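Local coordinates for AB hydrolase-1 domain-containing protein (Thermoplasma acidophilum DSM 1728, PDB 3BDI) that is of uncharacterised function but is predicted to be an alpha/beta-fold hydrolase, probably acting through a serine nucleophile, at residues H34-T39 and P65-S70; G141-I146 and K167-I172. All coordinates share one frame; numbering follows the deposited sequence.

In the fold
Contacts 1 and 2 lie on opposite sides of the centre of the chain. Their centres are 27 Å apart, and their nearest atoms remain about 14 Å apart. Contact 1 joins two loops, each following a strand of the central sheet. Its Tyr36 side chain comes about 4 Å from a bound di(hydroxyethyl)ether. It also lies near, without touching, residues of a probable Ser-His-Asp triad (Ser108, His186, Asp158). This is consistent with a place for Tyr36 beside the presumed active site. Contact 2 packs helix 140-143 and the turn after it against helix 163-172. Helix 109-120 touches side chains of both contacts.

Contact 1 of 2, residues H34-T39 and P65-S70; sequences HGYSFT and PGFGRS
Phe67 overlaps Tyr36 with its ring edge turned to the tyrosine face. This is an offset edge-to-face pair, with ring centroids 5.6 Å apart and planes at 79°. The closest atoms are Phe67 CE2 and Tyr36 CD1, at 3.6 Å. The CA-CB bond of Tyr36 points away from 65-70. With CG anti to the backbone N (chi1 -177°), the end of the side chain nevertheless comes near Phe67.

His34 meets the base of the same phenylalanine. Its CE1 lies 3.7 Å from Phe67 CB, which sits at the edge of the imidazole. The imidazole and the Phe67 ring meet obliquely. With Tyr36 they form an aromatic cluster. An alanine in place of Phe67 would probably leave the Tyr36 face without its edge-on partner and His34 CE1 without the ring beside it.

The imidazole is held at both nitrogens. ND1 donates to Gly35 O at 2.8 Å, nearly straight at 170°. Phe38 N reaches that oxygen from the opposite face of the carbonyl and closes a type I turn. On the other side of the ring, NE2 accepts a hydrogen bond from Tyr64 N.

Farther along, Thr39 CG2 packs 3.6 Å from Gly68 CA. Gly68 has no side chain, which lets this methyl sit close to the backbone. Thr39 OG1 accepts a hydrogen bond from Met41 N and also hydrogen-bonds to a water at 3.1 Å. Arg69 NH1 donates to that water, which bridges the two loops.

The contact lies at the surface. Segment 34-39 follows strand 28-33, and segment 65-70 follows strand 57-62; the two strands are parallel neighbours in the sheet. Met109 of helix 109-120 touches both His34 and Phe67, while Phe38 packs on helix 188-191.

Contact 2 of 2, residues G141-I146 and K167-I172; sequences GDMKKI and KEYASI
The aromatic interaction is between Met143, a selenomethionine, and Tyr169. Met143 CE sits over one face of the Tyr169 ring, 3.5 Å from CD1 of that ring. The methyl makes a CH-pi contact, 29° off the ring normal. SE lies 4.8 Å from the ring centroid in a Met-aromatic contact. The turn about the CG-SE bond (chi3 23°) brings CE in over the tyrosine.

Apolar packing centres on Ile172. Its CG2 branch, anti to the backbone N, touches Met143 CB at 3.7 Å. The same methyl lies 3.4 Å from Lys144 N, so it packs against backbone as well as side chain.

No conventional hydrogen bond crosses between the segments. A nearly straight CA-H...O contact does, from Lys144 CA to Ile172 O at 3.5 Å. Beside the contact, Glu168 OE2 forms a salt bridge with Lys140.

Met143 also packs on Ile115 of helix 109-120, and Tyr169 on Leu152 and Trp154 of strand 150-155. The contact joins two helices that flank strand 150-155 in the chain, a packing consistent with the alternating strands and helices of the alpha/beta hydrolase fold.

Contact 1 of 2, residues H34-T39 and P65-S70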
ATOM      1  N   HIS A  34       0.744  -4.942   2.915  1.00  8.36           N
ATOM      2  CA  HIS A  34       0.600  -5.052   4.350  1.00  8.82           C
ATOM      3  C   HIS A  34       1.885  -4.715   5.143  1.00  9.66           C
ATOM      4  O   HIS A  34       3.003  -4.678   4.632  1.00  8.84           O
ATOM      5  CB  HIS A  34       0.073  -6.452   4.675  1.00  8.13           C
ATOM      6  CG  HIS A  34       1.023  -7.530   4.321  1.00  7.71           C
ATOM      7  ND1 HIS A  34       2.154  -7.797   5.071  1.00  7.91           N
ATOM      8  CD2 HIS A  34       1.026  -8.387   3.279  1.00  8.15           C
ATOM      9  CE1 HIS A  34       2.819  -8.771   4.465  1.00  9.31           C
ATOM     10  NE2 HIS A  34       2.163  -9.142   3.374  1.00  8.30           N
ATOM     11  N   GLY A  35       1.676  -4.559   6.445  1.00  9.12           N
ATOM     12  CA  GLY A  35       2.740  -4.400   7.425  1.00 10.36           C
ATOM     13  C   GLY A  35       3.331  -5.708   7.878  1.00  9.45           C
ATOM     14  O   GLY A  35       2.812  -6.788   7.570  1.00  9.21           O
ATOM     15  N   TYR A  36       4.419  -5.608   8.610  1.00  9.59           N
ATOM     16  CA  TYR A  36       5.181  -6.750   9.087  1.00  8.52           C
ATOM     17  C   TYR A  36       4.281  -7.772   9.832  1.00  9.24           C
ATOM     18  O   TYR A  36       4.490  -8.992   9.721  1.00 10.90           O
ATOM     19  CB  TYR A  36       6.310  -6.289  10.020  1.00 12.04           C
ATOM     20  CG  TYR A  36       7.200  -7.379  10.524  1.00 13.42           C
ATOM     21  CD1 TYR A  36       8.283  -7.789   9.790  1.00 15.17           C
ATOM     22  CD2 TYR A  36       6.930  -7.998  11.722  1.00 13.65           C
ATOM     23  CE1 TYR A  36       9.112  -8.831  10.267  1.00 17.33           C
ATOM     24  CE2 TYR A  36       7.745  -8.997  12.215  1.00 15.95           C
ATOM     25  CZ  TYR A  36       8.815  -9.390  11.480  1.00 16.91           C
ATOM     26  OH  TYR A  36       9.604 -10.413  12.032  1.00 25.06           O
ATOM     27  N   SER A  37       3.292  -7.276  10.602  1.00 10.62           N
ATOM     28  CA  SER A  37       2.560  -8.086  11.539  1.00 11.26           C
ATOM     29  C   SER A  37       1.266  -8.627  10.980  1.00 10.76           C
ATOM     30  O   SER A  37       0.594  -9.387  11.683  1.00 12.17           O
ATOM     31  CB  SER A  37       2.247  -7.301  12.812  1.00 15.20           C
ATOM     32  OG  SER A  37       3.462  -6.932  13.470  1.00 20.51           O
ATOM     33  N   PHE A  38       0.917  -8.248   9.737  1.00 10.07           N
ATOM     34  CA  PHE A  38      -0.403  -8.589   9.173  1.00  8.41           C
ATOM     35  C   PHE A  38      -0.222  -9.178   7.779  1.00  9.03           C
ATOM     36  O   PHE A  38       0.911  -9.369   7.302  1.00 10.44           O
ATOM     37  CB  PHE A  38      -1.288  -7.349   9.150  1.00  9.01           C
ATOM     38  CG  PHE A  38      -1.451  -6.737  10.537  1.00 10.48           C
ATOM     39  CD1 PHE A  38      -2.199  -7.421  11.493  1.00 11.72           C
ATOM     40  CD2 PHE A  38      -0.801  -5.558  10.902  1.00 11.41           C
ATOM     41  CE1 PHE A  38      -2.307  -6.944  12.788  1.00 12.85           C
ATOM     42  CE2 PHE A  38      -0.923  -5.076  12.212  1.00 13.07           C
ATOM     43  CZ  PHE A  38      -1.661  -5.777  13.138  1.00 11.76           C
ATOM     44  N   THR A  39      -1.337  -9.582   7.174  1.00  8.10           N
ATOM     45  CA  THR A  39      -1.300 -10.127   5.828  1.00  7.75           C
ATOM     46  C   THR A  39      -2.421  -9.549   5.002  1.00  7.73           C
ATOM     47  O   THR A  39      -3.206  -8.707   5.480  1.00  8.50           O
ATOM     48  CB  THR A  39      -1.390 -11.691   5.821  1.00  8.08           C
ATOM     49  OG1 THR A  39      -2.727 -12.167   6.073  1.00 10.28           O
ATOM     50  CG2 THR A  39      -0.424 -12.322   6.801  1.00  9.48           C
ATOM     51  N   PRO A  65       6.378 -11.724  -0.325  1.00  7.60           N
ATOM     52  CA  PRO A  65       7.232 -12.918  -0.190  1.00  7.81           C
ATOM     53  C   PRO A  65       7.876 -13.062   1.182  1.00  9.04           C
ATOM     54  O   PRO A  65       8.455 -12.115   1.677  1.00  8.73           O
ATOM     55  CB  PRO A  65       8.263 -12.726  -1.323  1.00  9.21           C
ATOM     56  CG  PRO A  65       7.465 -11.982  -2.388  1.00  8.42           C
ATOM     57  CD  PRO A  65       6.611 -11.022  -1.621  1.00  8.27           C
ATOM     58  N   GLY A  66       7.761 -14.245   1.772  1.00  8.43           N
ATOM     59  CA  GLY A  66       8.261 -14.463   3.095  1.00  7.36           C
ATOM     60  C   GLY A  66       7.278 -14.219   4.202  1.00  8.42           C
ATOM     61  O   GLY A  66       7.593 -14.533   5.370  1.00  9.87           O
ATOM     62  N   PHE A  67       6.066 -13.767   3.873  1.00  7.84           N
ATOM     63  CA  PHE A  67       5.029 -13.406   4.845  1.00  8.11           C
ATOM     64  C   PHE A  67       3.751 -14.139   4.465  1.00  8.14           C
ATOM     65  O   PHE A  67       3.542 -14.519   3.315  1.00  9.18           O
ATOM     66  CB  PHE A  67       4.752 -11.892   4.824  1.00  7.96           C
ATOM     67  CG  PHE A  67       5.892 -11.084   5.355  1.00  8.56           C
ATOM     68  CD1 PHE A  67       7.012 -10.796   4.567  1.00  9.88           C
ATOM     69  CD2 PHE A  67       5.869 -10.633   6.659  1.00  8.60           C
ATOM     70  CE1 PHE A  67       8.036 -10.054   5.067  1.00 10.40           C
ATOM     71  CE2 PHE A  67       6.917  -9.890   7.143  1.00  8.86           C
ATOM     72  CZ  PHE A  67       8.011  -9.653   6.362  1.00 10.64           C
ATOM     73  N   GLY A  68       2.841 -14.285   5.411  1.00  9.20           N
ATOM     74  CA  GLY A  68       1.528 -14.864   5.159  1.00  8.34           C
ATOM     75  C   GLY A  68       1.627 -16.213   4.484  1.00  7.00           C
ATOM     76  O   GLY A  68       2.280 -17.116   4.987  1.00  9.03           O
ATOM     77  N   ARG A  69       0.973 -16.322   3.332  1.00  8.61           N
ATOM     78  CA  ARG A  69       0.885 -17.564   2.548  1.00  8.06           C
ATOM     79  C   ARG A  69       1.871 -17.597   1.367  1.00  8.30           C
ATOM     80  O   ARG A  69       1.877 -18.556   0.620  1.00  9.44           O
ATOM     81  CB  ARG A  69      -0.534 -17.743   2.007  1.00  8.76           C
ATOM     82  CG  ARG A  69      -1.523 -18.067   3.100  1.00  9.20           C
ATOM     83  CD  ARG A  69      -2.951 -17.929   2.530  1.00 10.40           C
ATOM     84  NE  ARG A  69      -3.878 -18.723   3.305  1.00 10.35           N
ATOM     85  CZ  ARG A  69      -4.505 -18.321   4.412  1.00 11.19           C
ATOM     86  NH1 ARG A  69      -4.261 -17.136   4.955  1.00 10.42           N
ATOM     87  NH2 ARG A  69      -5.279 -19.200   5.047  1.00 10.12           N
ATOM     88  N   SER A  70       2.730 -16.591   1.233  1.00  7.40           N
ATOM     89  CA  SER A  70       3.628 -16.490   0.085  1.00  8.13           C
ATOM     90  C   SER A  70       4.966 -17.162   0.373  1.00  7.93           C
ATOM     91  O   SER A  70       5.504 -17.124   1.483  1.00  9.41           O
ATOM     92  CB  SER A  70       3.857 -15.031  -0.299  1.00  8.92           C
ATOM     93  OG  SER A  70       2.663 -14.499  -0.855  1.00  7.38           O
TER
HETATM   94  O   HOH W   1      -2.607 -14.765   4.474  1.00 10.53           O

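Contact 2 of 2, residues G141-I146 and K167-I172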
ATOM      1  N   GLY A 141      15.327  13.080   0.774  1.00 18.10           N
ATOM      2  CA  GLY A 141      15.780  13.884  -0.351  1.00 20.46           C
ATOM      3  C   GLY A 141      15.140  13.399  -1.642  1.00 19.15           C
ATOM      4  O   GLY A 141      14.917  14.180  -2.565  1.00 21.36           O
ATOM      5  N   ASP A 142      14.782  12.115  -1.702  1.00 18.03           N
ATOM      6  CA  ASP A 142      14.142  11.607  -2.909  1.00 19.26           C
ATOM      7  C   ASP A 142      12.628  11.799  -2.838  1.00 16.79           C
ATOM      8  O   ASP A 142      11.951  12.061  -3.846  1.00 17.06           O
ATOM      9  CB  ASP A 142      14.482  10.121  -3.057  1.00 22.26           C
ATOM     10  CG  ASP A 142      15.982   9.856  -2.940  1.00 32.73           C
ATOM     11  OD1 ASP A 142      16.663   9.992  -3.974  1.00 34.56           O
ATOM     12  OD2 ASP A 142      16.469   9.539  -1.817  1.00 41.30           O
HETATM   13  N   MSE A 143      12.082  11.646  -1.635  1.00 17.67           N
HETATM   14  CA  MSE A 143      10.679  11.877  -1.386  1.00 17.55           C
HETATM   15  C   MSE A 143      10.289  13.277  -1.755  1.00 14.97           C
HETATM   16  O   MSE A 143       9.179  13.483  -2.198  1.00 14.50           O
HETATM   17  CB  MSE A 143      10.314  11.607   0.078  1.00 17.30           C
HETATM   18  CG  MSE A 143      10.271  10.124   0.396  1.00 13.64           C
HETATM   19 SE   MSE A 143      10.066   9.705   2.284  0.75 26.91          SE
HETATM   20  CE  MSE A 143       9.295  11.214   2.996  1.00 19.34           C
ATOM     21  N   LYS A 144      11.197  14.256  -1.591  1.00 15.51           N
ATOM     22  CA  LYS A 144      10.849  15.610  -1.980  1.00 14.46           C
ATOM     23  C   LYS A 144      10.450  15.728  -3.447  1.00 14.14           C
ATOM     24  O   LYS A 144       9.685  16.659  -3.783  1.00 17.55           O
ATOM     25  CB  LYS A 144      11.930  16.650  -1.592  1.00 15.73           C
ATOM     26  CG  LYS A 144      13.159  16.698  -2.423  1.00 20.45           C
ATOM     27  CD  LYS A 144      14.122  17.819  -1.927  1.00 21.82           C
ATOM     28  CE  LYS A 144      15.376  17.866  -2.759  1.00 28.73           C
ATOM     29  NZ  LYS A 144      16.219  19.087  -2.520  1.00 34.91           N
ATOM     30  N   LYS A 145      10.885  14.767  -4.263  1.00 17.04           N
ATOM     31  CA  LYS A 145      10.616  14.726  -5.694  1.00 19.12           C
ATOM     32  C   LYS A 145       9.268  14.127  -6.107  1.00 21.18           C
ATOM     33  O   LYS A 145       8.815  14.340  -7.238  1.00 20.97           O
ATOM     34  CB  LYS A 145      11.750  13.996  -6.406  1.00 22.73           C
ATOM     35  N   ILE A 146       8.618  13.400  -5.206  1.00 17.59           N
ATOM     36  CA  ILE A 146       7.356  12.736  -5.559  1.00 16.90           C
ATOM     37  C   ILE A 146       6.303  13.707  -6.064  1.00 17.01           C
ATOM     38  O   ILE A 146       5.930  14.674  -5.389  1.00 16.02           O
ATOM     39  CB  ILE A 146       6.801  11.900  -4.350  1.00 17.74           C
ATOM     40  CG1 ILE A 146       7.757  10.738  -4.062  1.00 16.68           C
ATOM     41  CG2 ILE A 146       5.422  11.346  -4.616  1.00 14.99           C
ATOM     42  CD1 ILE A 146       7.497  10.049  -2.673  1.00 14.78           C
ATOM     43  N   LYS A 167       4.260  14.894  10.283  1.00 18.07           N
ATOM     44  CA  LYS A 167       4.261  16.301   9.902  1.00 18.57           C
ATOM     45  C   LYS A 167       5.464  16.592   9.005  1.00 16.77           C
ATOM     46  O   LYS A 167       5.372  17.342   8.032  1.00 16.34           O
ATOM     47  CB  LYS A 167       4.247  17.177  11.164  1.00 21.50           C
ATOM     48  CG  LYS A 167       2.989  16.967  12.001  1.00 25.12           C
ATOM     49  N   GLU A 168       6.572  15.946   9.294  1.00 15.94           N
ATOM     50  CA  GLU A 168       7.738  16.079   8.458  1.00 16.29           C
ATOM     51  C   GLU A 168       7.531  15.484   7.051  1.00 15.22           C
ATOM     52  O   GLU A 168       7.790  16.102   6.036  1.00 15.32           O
ATOM     53  CB  GLU A 168       8.937  15.456   9.125  1.00 19.16           C
ATOM     54  CG  GLU A 168      10.188  15.878   8.414  1.00 26.43           C
ATOM     55  CD  GLU A 168      11.445  15.341   9.015  1.00 29.05           C
ATOM     56  OE1 GLU A 168      11.365  14.638  10.054  1.00 25.61           O
ATOM     57  OE2 GLU A 168      12.504  15.651   8.418  1.00 26.29           O
ATOM     58  N   TYR A 169       6.993  14.268   6.963  1.00 12.97           N
ATOM     59  CA  TYR A 169       6.762  13.690   5.651  1.00 13.33           C
ATOM     60  C   TYR A 169       5.719  14.481   4.870  1.00 13.65           C
ATOM     61  O   TYR A 169       5.806  14.564   3.643  1.00 14.20           O
ATOM     62  CB  TYR A 169       6.326  12.230   5.783  1.00 12.93           C
ATOM     63  CG  TYR A 169       7.369  11.262   6.271  1.00 15.04           C
ATOM     64  CD1 TYR A 169       8.714  11.621   6.412  1.00 18.00           C
ATOM     65  CD2 TYR A 169       7.016   9.947   6.588  1.00 12.54           C
ATOM     66  CE1 TYR A 169       9.659  10.705   6.862  1.00 17.34           C
ATOM     67  CE2 TYR A 169       7.940   9.046   7.030  1.00 14.07           C
ATOM     68  CZ  TYR A 169       9.268   9.411   7.179  1.00 15.63           C
ATOM     69  OH  TYR A 169      10.199   8.497   7.622  1.00 18.52           O
ATOM     70  N   ALA A 170       4.746  15.069   5.563  1.00 14.44           N
ATOM     71  CA  ALA A 170       3.705  15.846   4.912  1.00 13.19           C
ATOM     72  C   ALA A 170       4.291  17.113   4.286  1.00 17.32           C
ATOM     73  O   ALA A 170       3.832  17.592   3.252  1.00 18.70           O
ATOM     74  CB  ALA A 170       2.629  16.211   5.907  1.00 16.29           C
ATOM     75  N   SER A 171       5.308  17.634   4.925  1.00 15.64           N
ATOM     76  CA  SER A 171       6.014  18.796   4.364  1.00 16.09           C
ATOM     77  C   SER A 171       6.892  18.444   3.174  1.00 15.98           C
ATOM     78  O   SER A 171       6.990  19.192   2.187  1.00 17.77           O
ATOM     79  CB  SER A 171       6.904  19.376   5.447  1.00 19.08           C
ATOM     80  OG  SER A 171       6.164  19.733   6.582  1.00 29.80           O
ATOM     81  N   ILE A 172       7.592  17.331   3.270  1.00 13.78           N
ATOM     82  CA  ILE A 172       8.458  16.873   2.207  1.00 13.19           C
ATOM     83  C   ILE A 172       7.680  16.556   0.921  1.00 15.58           C
ATOM     84  O   ILE A 172       8.123  16.897  -0.185  1.00 15.76           O
ATOM     85  CB  ILE A 172       9.294  15.637   2.670  1.00 16.37           C
ATOM     86  CG1 ILE A 172      10.246  16.057   3.801  1.00 15.52           C
ATOM     87  CG2 ILE A 172      10.062  15.012   1.525  1.00 17.52           C
ATOM     88  CD1 ILE A 172      10.866  14.880   4.566  1.00 18.59           C
TER